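Local coordinates for protein thermoresistant glucokinase (Janibacter sp. HTCC2649, PDB 4EUN) that probably phosphorylates gluconate at the expense of ATP, as a gluconokinase-type sugar kinase of the P-loop fold, at residues 127-138 with 170-178; 109-120 with 158-169. One frame throughout, in Å; residues are numbered along the deposited sequence. Where two conformers were deposited one is given.

Both contacts belong to one three-layer P-loop kinase domain, and their centres lie about 13 Å apart. Interaction 1 zips strand 127-132 to strand 171-175 at one margin of the five-stranded parallel sheet; interaction 2 ties helix 113-119 and the loop before it to the end of helix 155-161 and the long loop that follows. Along the chain the segments alternate: 109-120, 127-138, 158-169, 170-178. Loop 162-169 thus leads straight from interaction 2 into interaction 1. The two also touch, Leu-162 packing on His-130 and Asp-132, and Arg-116 and Arg-120 on Phe-128. Leu-131 and Leu-162 both touch the probable Walker A P-loop, so both contacts border the likely phosphate-binding site.

Interaction 1 of 2, residues 127-138 with 170-178; sequences DFLHLDGPAEVI and SGIVLDLRQ
Strands 127-132 and 171-175 pair in parallel at the margin of the P-loop kinase sheet, from Phe-128 beside Gly-171 to Asp-132 beside Asp-175. Gly-171 CA lies 3.0 Å from Phe-128 O, which leaves little room for a side chain. Backbone bonds alternate between the strands; the one from His-130 N to Ile-172 O is nearly straight (2.8 Å, 175°). The tight part lies on the face of Leu-129, Leu-131, Ile-172 and Leu-174, where branched apolar chains suit a layer roofed by helices 42-53 and 180-191. Leu-129 and Ile-172 run side by side, CD2 to CG1 at 3.7 Å, while Leu-131 slants across Leu-174 and sets CD1 3.8 Å from its CB. Leu-176 packs between the end of strand 127-132 and helix 135-142: a chi1 of 55° turns its CG onto Asp-132 O (3.4 Å). Its side chain and that of Val-137 pass in opposite directions, CD1 3.6 Å from CG1, and CD2 meets Ile-138 CG1.

The looser side is confined to exposed Val-173 and Arg-177. Val-173 sets CG2 near ND1 of buried His-130, whose NE2 donates to Asp-132 OD2. Beside Asp-127, Ser-170 OG donates to OD1 (2.6 Å); OD2 pairs with Arg-30. Arg-177 NE and NH2 grip Asp-175 side-on, holding the guanidinium so that Pro-134 CD lies over one face, 3.5 Å from Arg-177 NE.

Interaction 2 of 2, residues 109-120 with 158-169; sequences SALKRTYRDVLR and QLATLEALEPDE
Arg-116 reaches from helix 113-119 to the loop after helix 155-161, and its long chain, bent at chi3 (-66°), brings three N-H groups to Glu-169 and to the backbone carbonyl of Glu-163. Its CB lies 3.7 Å from Glu-169 OE2; CG passes the same oxygen more distantly, and CD is 3.5 Å from it. NE then donates to Glu-169 OE2 almost straight (2.7 Å, 171°), with NH2 on OE1, a side-on grip with the two planar groups nearly coplanar. NH1 donates to Glu-163 O at 2.9 Å, and Leu-165 CD2 covers a guanidinium face.

A salt-bridge network spreads from here. Glu-169 OE2 also takes both end nitrogens of Arg-120, while OE1 accepts from Glu-166 N, so five bonds fix the carboxylate. Arg-113 stacks over that carboxylate and grips Asp-168 end-on, NH1 to OD1 at 2.7 Å; Asp-117 OD1 takes Arg-113 NE and Arg-120 NH2. At the helix start, Glu-163 OE1 accepts from Arg-113 N. In the loop before it, small Ala-110 lets its CB approach Gln-158 O to 3.3 Å.

Helix 80-99 flanks helix 113-119 through Tyr-115 and Leu-119; toward the sheet, Arg-116 and Leu-165 rest on Met-35 of strand 31-35.

Interaction 1 of 2, residues 127-138 with 170-178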
loop_
_atom_site.group_PDB
_atom_site.type_symbol
_atom_site.label_atom_id
_atom_site.label_comp_id
_atom_site.label_asym_id
_atom_site.label_seq_id
_atom_site.Cartn_x
_atom_site.Cartn_y
_atom_site.Cartn_z
ATOM N N ASP A 127 -16.154 -7.461 0.486
ATOM C CA ASP A 127 -16.850 -6.627 -0.486
ATOM C C ASP A 127 -15.869 -6.203 -1.553
ATOM O O ASP A 127 -14.756 -5.792 -1.245
ATOM C CB ASP A 127 -17.431 -5.384 0.195
ATOM C CG ASP A 127 -18.425 -5.724 1.284
ATOM O OD1 ASP A 127 -19.400 -6.461 1.007
ATOM O OD2 ASP A 127 -18.221 -5.256 2.423
ATOM N N PHE A 128 -16.272 -6.305 -2.819
ATOM C CA PHE A 128 -15.358 -6.012 -3.912
ATOM C C PHE A 128 -15.696 -4.715 -4.612
ATOM O O PHE A 128 -16.859 -4.442 -4.899
ATOM C CB PHE A 128 -15.377 -7.172 -4.929
ATOM C CG PHE A 128 -14.732 -8.414 -4.408
ATOM C CD1 PHE A 128 -15.448 -9.316 -3.629
ATOM C CD2 PHE A 128 -13.384 -8.655 -4.652
ATOM C CE1 PHE A 128 -14.831 -10.453 -3.111
ATOM C CE2 PHE A 128 -12.762 -9.787 -4.144
ATOM C CZ PHE A 128 -13.486 -10.685 -3.373
ATOM N N LEU A 129 -14.674 -3.906 -4.870
ATOM C CA LEU A 129 -14.809 -2.760 -5.759
ATOM C C LEU A 129 -14.041 -3.119 -7.018
ATOM O O LEU A 129 -12.818 -3.258 -7.004
ATOM C CB LEU A 129 -14.234 -1.494 -5.115
ATOM C CG LEU A 129 -14.795 -1.101 -3.748
ATOM C CD1 LEU A 129 -14.010 0.083 -3.202
ATOM C CD2 LEU A 129 -16.276 -0.769 -3.833
ATOM N N HIS A 130 -14.766 -3.299 -8.111
ATOM C CA HIS A 130 -14.148 -3.724 -9.366
ATOM C C HIS A 130 -13.880 -2.505 -10.253
ATOM O O HIS A 130 -14.798 -1.948 -10.853
ATOM C CB HIS A 130 -15.072 -4.720 -10.064
ATOM C CG HIS A 130 -14.619 -5.132 -11.429
ATOM N ND1 HIS A 130 -15.455 -5.791 -12.305
ATOM C CD2 HIS A 130 -13.431 -4.994 -12.066
ATOM C CE1 HIS A 130 -14.804 -6.028 -13.432
ATOM N NE2 HIS A 130 -13.580 -5.553 -13.319
ATOM N N LEU A 131 -12.616 -2.084 -10.301
ATOM C CA LEU A 131 -12.213 -0.898 -11.045
ATOM C C LEU A 131 -11.804 -1.329 -12.442
ATOM O O LEU A 131 -10.876 -2.128 -12.615
ATOM C CB LEU A 131 -11.046 -0.214 -10.330
ATOM C CG LEU A 131 -10.548 1.150 -10.811
ATOM C CD1 LEU A 131 -11.599 2.224 -10.627
ATOM C CD2 LEU A 131 -9.313 1.503 -10.018
ATOM N N ASP A 132 -12.500 -0.821 -13.452
ATOM C CA ASP A 132 -12.252 -1.315 -14.786
ATOM C C ASP A 132 -12.757 -0.355 -15.849
ATOM O O ASP A 132 -13.440 0.624 -15.554
ATOM C CB ASP A 132 -12.911 -2.680 -14.936
ATOM C CG ASP A 132 -12.143 -3.599 -15.847
ATOM O OD1 ASP A 132 -11.354 -3.108 -16.679
ATOM O OD2 ASP A 132 -12.324 -4.825 -15.730
ATOM N N GLY A 133 -12.408 -0.650 -17.091
ATOM C CA GLY A 133 -12.813 0.185 -18.203
ATOM C C GLY A 133 -12.255 -0.393 -19.478
ATOM O O GLY A 133 -11.664 -1.473 -19.473
ATOM N N PRO A 134 -12.465 0.311 -20.597
ATOM C CA PRO A 134 -11.976 -0.182 -21.882
ATOM C C PRO A 134 -10.460 -0.324 -21.889
ATOM O O PRO A 134 -9.754 0.532 -21.363
ATOM C CB PRO A 134 -12.394 0.924 -22.858
ATOM C CG PRO A 134 -13.522 1.627 -22.184
ATOM C CD PRO A 134 -13.169 1.598 -20.718
ATOM N N ALA A 135 -9.967 -1.398 -22.492
ATOM C CA ALA A 135 -8.525 -1.623 -22.603
ATOM C C ALA A 135 -7.753 -0.418 -23.148
ATOM O O ALA A 135 -6.646 -0.128 -22.693
ATOM C CB ALA A 135 -8.242 -2.861 -23.453
ATOM N N GLU A 136 -8.333 0.283 -24.119
ATOM C CA GLU A 136 -7.643 1.406 -24.749
ATOM C C GLU A 136 -7.409 2.558 -23.768
ATOM O O GLU A 136 -6.402 3.266 -23.862
ATOM C CB GLU A 136 -8.405 1.893 -25.987
ATOM C CG GLU A 136 -7.695 2.994 -26.765
ATOM C CD GLU A 136 -6.309 2.588 -27.249
ATOM O OE1 GLU A 136 -5.452 3.484 -27.404
ATOM O OE2 GLU A 136 -6.075 1.382 -27.482
ATOM N N VAL A 137 -8.330 2.737 -22.826
ATOM C CA VAL A 137 -8.184 3.784 -21.809
ATOM C C VAL A 137 -7.111 3.390 -20.810
ATOM O O VAL A 137 -6.309 4.225 -20.379
ATOM C CB VAL A 137 -9.505 4.059 -21.066
ATOM C CG1 VAL A 137 -9.296 5.108 -19.952
ATOM C CG2 VAL A 137 -10.566 4.529 -22.042
ATOM N N ILE A 138 -7.100 2.114 -20.443
ATOM C CA ILE A 138 -6.078 1.596 -19.535
ATOM C C ILE A 138 -4.693 1.760 -20.156
ATOM O O ILE A 138 -3.771 2.249 -19.500
ATOM C CB ILE A 138 -6.331 0.112 -19.173
ATOM C CG1 ILE A 138 -7.664 -0.014 -18.432
ATOM C CG2 ILE A 138 -5.190 -0.433 -18.306
ATOM C CD1 ILE A 138 -8.165 -1.433 -18.253
ATOM N N SER A 170 -20.644 -9.950 -3.364
ATOM C CA SER A 170 -20.894 -8.583 -2.932
ATOM C C SER A 170 -19.882 -7.678 -3.601
ATOM O O SER A 170 -18.690 -7.739 -3.304
ATOM C CB SER A 170 -20.769 -8.461 -1.419
ATOM O OG SER A 170 -20.836 -7.108 -1.014
ATOM N N GLY A 171 -20.344 -6.846 -4.524
ATOM C CA GLY A 171 -19.434 -5.940 -5.191
ATOM C C GLY A 171 -20.120 -4.953 -6.102
ATOM O O GLY A 171 -21.286 -5.144 -6.468
ATOM N N ILE A 172 -19.400 -3.888 -6.449
ATOM C CA ILE A 172 -19.856 -2.964 -7.484
ATOM C C ILE A 172 -18.733 -2.651 -8.468
ATOM O O ILE A 172 -17.552 -2.780 -8.142
ATOM C CB ILE A 172 -20.353 -1.635 -6.897
ATOM C CG1 ILE A 172 -19.275 -1.017 -6.014
ATOM C CG2 ILE A 172 -21.676 -1.834 -6.161
ATOM C CD1 ILE A 172 -19.489 0.460 -5.738
ATOM N N VAL A 173 -19.119 -2.243 -9.675
ATOM C CA VAL A 173 -18.169 -1.824 -10.695
ATOM C C VAL A 173 -17.914 -0.320 -10.619
ATOM O O VAL A 173 -18.844 0.471 -10.445
ATOM C CB VAL A 173 -18.673 -2.208 -12.111
ATOM C CG1 VAL A 173 -17.802 -1.575 -13.187
ATOM C CG2 VAL A 173 -18.671 -3.705 -12.270
ATOM N N LEU A 174 -16.646 0.062 -10.727
ATOM C CA LEU A 174 -16.248 1.466 -10.776
ATOM C C LEU A 174 -15.593 1.721 -12.134
ATOM O O LEU A 174 -14.528 1.159 -12.435
ATOM C CB LEU A 174 -15.259 1.791 -9.652
ATOM C CG LEU A 174 -15.662 1.532 -8.189
ATOM C CD1 LEU A 174 -14.506 1.781 -7.222
ATOM C CD2 LEU A 174 -16.872 2.369 -7.808
ATOM N N ASP A 175 -16.228 2.551 -12.958
ATOM C CA ASP A 175 -15.711 2.849 -14.291
ATOM C C ASP A 175 -14.552 3.829 -14.184
ATOM O O ASP A 175 -14.750 4.978 -13.787
ATOM C CB ASP A 175 -16.835 3.425 -15.168
ATOM C CG ASP A 175 -16.437 3.582 -16.621
ATOM O OD1 ASP A 175 -15.240 3.786 -16.921
ATOM O OD2 ASP A 175 -17.342 3.503 -17.480
ATOM N N LEU A 176 -13.347 3.377 -14.537
ATOM C CA LEU A 176 -12.130 4.165 -14.317
ATOM C C LEU A 176 -12.032 5.393 -15.217
ATOM O O LEU A 176 -11.102 6.197 -15.083
ATOM C CB LEU A 176 -10.876 3.296 -14.453
ATOM C CG LEU A 176 -10.651 2.484 -15.735
ATOM C CD1 LEU A 176 -10.135 3.341 -16.886
ATOM C CD2 LEU A 176 -9.677 1.355 -15.448
ATOM N N ARG A 177 -12.974 5.536 -16.139
ATOM C CA ARG A 177 -13.046 6.744 -16.949
ATOM C C ARG A 177 -13.569 7.918 -16.127
ATOM O O ARG A 177 -13.413 9.074 -16.523
ATOM C CB ARG A 177 -13.925 6.515 -18.177
ATOM C CG ARG A 177 -13.272 5.614 -19.199
ATOM C CD ARG A 177 -14.227 5.234 -20.309
ATOM N NE ARG A 177 -15.257 4.311 -19.841
ATOM C CZ ARG A 177 -16.133 3.703 -20.636
ATOM N NH1 ARG A 177 -16.106 3.921 -21.936
ATOM N NH2 ARG A 177 -17.032 2.879 -20.123
ATOM N N GLN A 178 -14.191 7.620 -14.987
ATOM C CA GLN A 178 -14.744 8.669 -14.131
ATOM C C GLN A 178 -13.667 9.209 -13.210
ATOM O O GLN A 178 -12.692 8.515 -12.912
ATOM C CB GLN A 178 -15.953 8.160 -13.332
ATOM C CG GLN A 178 -17.158 7.838 -14.220
ATOM C CD GLN A 178 -18.291 7.148 -13.478
ATOM O OE1 GLN A 178 -18.296 7.077 -12.249
ATOM N NE2 GLN A 178 -19.260 6.630 -14.227
#

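Interaction 2 of 2, residues 109-120 with 158-169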
loop_
_atom_site.group_PDB
_atom_site.type_symbol
_atom_site.label_atom_id
_atom_site.label_comp_id
_atom_site.label_asym_id
_atom_site.label_seq_id
_atom_site.Cartn_x
_atom_site.Cartn_y
_atom_site.Cartn_z
ATOM N N SER A 109 -4.722 -7.281 -8.172
ATOM C CA SER A 109 -4.813 -7.341 -9.630
ATOM C C SER A 109 -6.013 -8.202 -10.037
ATOM O O SER A 109 -6.924 -8.425 -9.239
ATOM C CB SER A 109 -3.520 -7.902 -10.216
ATOM O OG SER A 109 -3.124 -9.061 -9.511
ATOM N N ALA A 110 -6.032 -8.679 -11.286
ATOM C CA ALA A 110 -7.201 -9.388 -11.808
ATOM C C ALA A 110 -7.494 -10.662 -11.024
ATOM O O ALA A 110 -6.583 -11.430 -10.706
ATOM C CB ALA A 110 -7.008 -9.715 -13.259
ATOM N N LEU A 111 -8.765 -10.889 -10.719
ATOM C CA LEU A 111 -9.143 -12.108 -10.031
ATOM C C LEU A 111 -10.245 -12.855 -10.768
ATOM O O LEU A 111 -11.201 -12.251 -11.278
ATOM C CB LEU A 111 -9.665 -11.785 -8.647
ATOM C CG LEU A 111 -8.743 -10.990 -7.731
ATOM C CD1 LEU A 111 -9.521 -10.571 -6.497
ATOM C CD2 LEU A 111 -7.545 -11.833 -7.364
ATOM N N LYS A 112 -10.104 -14.176 -10.801
ATOM C CA LYS A 112 -11.163 -15.062 -11.221
ATOM C C LYS A 112 -12.161 -15.207 -10.089
ATOM O O LYS A 112 -11.825 -14.948 -8.939
ATOM C CB LYS A 112 -10.579 -16.435 -11.534
ATOM C CG LYS A 112 -9.597 -16.457 -12.691
ATOM C CD LYS A 112 -9.233 -17.907 -13.025
ATOM C CE LYS A 112 -8.187 -17.988 -14.126
ATOM N NZ LYS A 112 -7.907 -19.408 -14.493
ATOM N N ARG A 113 -13.375 -15.647 -10.413
ATOM C CA ARG A 113 -14.366 -15.985 -9.392
ATOM C C ARG A 113 -13.829 -16.951 -8.342
ATOM O O ARG A 113 -13.997 -16.723 -7.143
ATOM C CB ARG A 113 -15.609 -16.597 -10.047
ATOM C CG ARG A 113 -16.516 -17.347 -9.068
ATOM C CD ARG A 113 -17.279 -16.364 -8.222
ATOM N NE ARG A 113 -17.869 -16.968 -7.027
ATOM C CZ ARG A 113 -19.172 -17.008 -6.775
ATOM N NH1 ARG A 113 -20.035 -16.491 -7.641
ATOM N NH2 ARG A 113 -19.610 -17.563 -5.654
ATOM N N THR A 114 -13.182 -18.028 -8.783
ATOM C CA THR A 114 -12.585 -18.987 -7.841
ATOM C C THR A 114 -11.555 -18.346 -6.903
ATOM O O THR A 114 -11.398 -18.796 -5.766
ATOM C CB THR A 114 -11.910 -20.163 -8.560
ATOM O OG1 THR A 114 -10.949 -19.658 -9.494
ATOM C CG2 THR A 114 -12.936 -21.014 -9.293
ATOM N N TYR A 115 -10.832 -17.330 -7.383
ATOM C CA TYR A 115 -9.869 -16.629 -6.530
ATOM C C TYR A 115 -10.609 -15.868 -5.441
ATOM O O TYR A 115 -10.171 -15.839 -4.284
ATOM C CB TYR A 115 -9.028 -15.616 -7.319
ATOM C CG TYR A 115 -8.167 -16.181 -8.426
ATOM C CD1 TYR A 115 -8.068 -17.552 -8.655
ATOM C CD2 TYR A 115 -7.447 -15.329 -9.251
ATOM C CE1 TYR A 115 -7.279 -18.047 -9.687
ATOM C CE2 TYR A 115 -6.668 -15.815 -10.282
ATOM C CZ TYR A 115 -6.581 -17.173 -10.491
ATOM O OH TYR A 115 -5.787 -17.660 -11.524
ATOM N N ARG A 116 -11.702 -15.215 -5.822
ATOM C CA ARG A 116 -12.507 -14.485 -4.848
ATOM C C ARG A 116 -13.114 -15.435 -3.822
ATOM O O ARG A 116 -13.253 -15.066 -2.659
ATOM C CB ARG A 116 -13.566 -13.616 -5.546
ATOM C CG ARG A 116 -12.929 -12.596 -6.495
ATOM C CD ARG A 116 -13.913 -11.567 -7.040
ATOM N NE ARG A 116 -14.948 -12.130 -7.924
ATOM C CZ ARG A 116 -14.877 -12.170 -9.250
ATOM N NH1 ARG A 116 -13.803 -11.731 -9.887
ATOM N NH2 ARG A 116 -15.888 -12.672 -9.941
ATOM N N ASP A 117 -13.462 -16.654 -4.244
ATOM C CA ASP A 117 -13.934 -17.675 -3.296
ATOM C C ASP A 117 -12.896 -17.945 -2.202
ATOM O O ASP A 117 -13.233 -18.049 -1.014
ATOM C CB ASP A 117 -14.257 -18.992 -4.017
ATOM C CG ASP A 117 -15.486 -18.902 -4.908
ATOM O OD1 ASP A 117 -16.326 -18.002 -4.708
ATOM O OD2 ASP A 117 -15.625 -19.761 -5.810
ATOM N N VAL A 118 -11.626 -18.041 -2.592
ATOM C CA VAL A 118 -10.553 -18.272 -1.625
ATOM C C VAL A 118 -10.402 -17.095 -0.653
ATOM O O VAL A 118 -10.267 -17.292 0.555
ATOM C CB VAL A 118 -9.203 -18.550 -2.322
ATOM C CG1 VAL A 118 -8.085 -18.685 -1.301
ATOM C CG2 VAL A 118 -9.301 -19.806 -3.175
ATOM N N LEU A 119 -10.448 -15.866 -1.170
ATOM C CA LEU A 119 -10.409 -14.684 -0.302
ATOM C C LEU A 119 -11.541 -14.733 0.726
ATOM O O LEU A 119 -11.342 -14.393 1.896
ATOM C CB LEU A 119 -10.510 -13.399 -1.135
ATOM C CG LEU A 119 -9.338 -13.139 -2.088
ATOM C CD1 LEU A 119 -9.521 -11.841 -2.863
ATOM C CD2 LEU A 119 -8.032 -13.087 -1.316
ATOM N N ARG A 120 -12.718 -15.186 0.297
ATOM C CA ARG A 120 -13.880 -15.243 1.187
ATOM C C ARG A 120 -13.798 -16.354 2.233
ATOM O O ARG A 120 -14.613 -16.399 3.154
ATOM C CB ARG A 120 -15.187 -15.327 0.390
ATOM C CG ARG A 120 -15.643 -13.980 -0.184
ATOM C CD ARG A 120 -16.991 -14.079 -0.903
ATOM N NE ARG A 120 -16.889 -14.875 -2.120
ATOM C CZ ARG A 120 -16.867 -14.366 -3.351
ATOM N NH1 ARG A 120 -16.955 -13.056 -3.545
ATOM N NH2 ARG A 120 -16.755 -15.173 -4.392
ATOM N N GLN A 158 -4.235 -10.267 -18.242
ATOM C CA GLN A 158 -4.947 -9.803 -17.060
ATOM C C GLN A 158 -6.423 -9.573 -17.359
ATOM O O GLN A 158 -7.288 -9.929 -16.560
ATOM C CB GLN A 158 -4.284 -8.532 -16.506
ATOM C CG GLN A 158 -3.022 -8.809 -15.713
ATOM C CD GLN A 158 -3.339 -9.084 -14.256
ATOM O OE1 GLN A 158 -3.851 -8.215 -13.557
ATOM N NE2 GLN A 158 -3.076 -10.311 -13.804
ATOM N N LEU A 159 -6.716 -8.990 -18.518
ATOM C CA LEU A 159 -8.101 -8.721 -18.878
ATOM C C LEU A 159 -8.851 -10.030 -19.119
ATOM O O LEU A 159 -10.059 -10.105 -18.928
ATOM C CB LEU A 159 -8.180 -7.808 -20.100
ATOM C CG LEU A 159 -7.637 -6.400 -19.873
ATOM C CD1 LEU A 159 -7.586 -5.650 -21.190
ATOM C CD2 LEU A 159 -8.492 -5.642 -18.874
ATOM N N ALA A 160 -8.116 -11.068 -19.508
ATOM C CA ALA A 160 -8.707 -12.397 -19.646
ATOM C C ALA A 160 -8.979 -13.062 -18.288
ATOM O O ALA A 160 -9.900 -13.865 -18.160
ATOM C CB ALA A 160 -7.821 -13.279 -20.505
ATOM N N THR A 161 -8.179 -12.716 -17.282
ATOM C CA THR A 161 -8.271 -13.316 -15.944
ATOM C C THR A 161 -9.367 -12.665 -15.097
ATOM O O THR A 161 -9.958 -13.298 -14.218
ATOM C CB THR A 161 -6.903 -13.200 -15.211
ATOM O OG1 THR A 161 -5.912 -13.936 -15.943
ATOM C CG2 THR A 161 -6.975 -13.730 -13.780
ATOM N N LEU A 162 -9.634 -11.395 -15.382
ATOM C CA LEU A 162 -10.589 -10.597 -14.621
ATOM C C LEU A 162 -12.026 -10.997 -14.958
ATOM O O LEU A 162 -12.599 -10.511 -15.936
ATOM C CB LEU A 162 -10.349 -9.114 -14.919
ATOM C CG LEU A 162 -11.018 -8.079 -14.022
ATOM C CD1 LEU A 162 -10.917 -8.531 -12.623
ATOM C CD2 LEU A 162 -10.362 -6.723 -14.155
ATOM N N GLU A 163 -12.599 -11.884 -14.142
ATOM C CA GLU A 163 -13.962 -12.386 -14.350
ATOM C C GLU A 163 -14.984 -11.468 -13.688
ATOM O O GLU A 163 -14.801 -11.059 -12.543
ATOM C CB GLU A 163 -14.100 -13.822 -13.819
ATOM C CG GLU A 163 -13.276 -14.830 -14.623
ATOM C CD GLU A 163 -13.312 -16.244 -14.083
ATOM O OE1 GLU A 163 -13.997 -16.519 -13.067
ATOM O OE2 GLU A 163 -12.634 -17.106 -14.689
ATOM N N ALA A 164 -16.053 -11.146 -14.416
ATOM C CA ALA A 164 -17.098 -10.256 -13.908
ATOM C C ALA A 164 -17.612 -10.710 -12.550
ATOM O O ALA A 164 -17.712 -11.917 -12.277
ATOM C CB ALA A 164 -18.255 -10.181 -14.901
ATOM N N LEU A 165 -17.934 -9.747 -11.689
ATOM C CA LEU A 165 -18.617 -10.090 -10.445
ATOM C C LEU A 165 -19.952 -10.773 -10.756
ATOM O O LEU A 165 -20.688 -10.364 -11.664
ATOM C CB LEU A 165 -18.831 -8.851 -9.574
ATOM C CG LEU A 165 -17.559 -8.281 -8.953
ATOM C CD1 LEU A 165 -17.825 -6.882 -8.463
ATOM C CD2 LEU A 165 -17.091 -9.162 -7.809
ATOM N N GLU A 166 -20.244 -11.829 -10.006
ATOM C CA GLU A 166 -21.429 -12.652 -10.230
ATOM C C GLU A 166 -22.507 -12.318 -9.187
ATOM O O GLU A 166 -22.192 -11.742 -8.137
ATOM C CB GLU A 166 -21.029 -14.142 -10.239
ATOM C CG GLU A 166 -19.971 -14.444 -11.314
ATOM C CD GLU A 166 -19.459 -15.884 -11.326
ATOM O OE1 GLU A 166 -19.925 -16.707 -10.513
ATOM O OE2 GLU A 166 -18.570 -16.182 -12.158
ATOM N N PRO A 167 -23.779 -12.644 -9.482
ATOM C CA PRO A 167 -24.897 -12.210 -8.635
ATOM C C PRO A 167 -24.781 -12.523 -7.144
ATOM O O PRO A 167 -25.258 -11.725 -6.332
ATOM C CB PRO A 167 -26.089 -12.968 -9.228
ATOM C CG PRO A 167 -25.762 -13.068 -10.676
ATOM C CD PRO A 167 -24.259 -13.225 -10.754
ATOM N N ASP A 168 -24.174 -13.650 -6.782
ATOM C CA ASP A 168 -24.130 -14.031 -5.370
ATOM C C ASP A 168 -22.918 -13.440 -4.642
ATOM O O ASP A 168 -22.683 -13.743 -3.470
ATOM C CB ASP A 168 -24.167 -15.550 -5.209
ATOM C CG ASP A 168 -23.036 -16.241 -5.934
ATOM O OD1 ASP A 168 -22.486 -15.653 -6.893
ATOM O OD2 ASP A 168 -22.700 -17.384 -5.554
ATOM N N GLU A 169 -22.161 -12.597 -5.332
ATOM C CA GLU A 169 -21.030 -11.924 -4.707
ATOM C C GLU A 169 -21.422 -10.522 -4.274
ATOM O O GLU A 169 -22.401 -9.959 -4.760
ATOM C CB GLU A 169 -19.856 -11.839 -5.682
ATOM C CG GLU A 169 -19.405 -13.166 -6.242
ATOM C CD GLU A 169 -18.158 -13.036 -7.081
ATOM O OE1 GLU A 169 -18.279 -12.818 -8.307
ATOM O OE2 GLU A 169 -17.051 -13.131 -6.523
HETATM O O HOH W 1 -3.757 -11.198 -11.141
HETATM O O HOH W 2 -13.470 -18.838 -11.664
#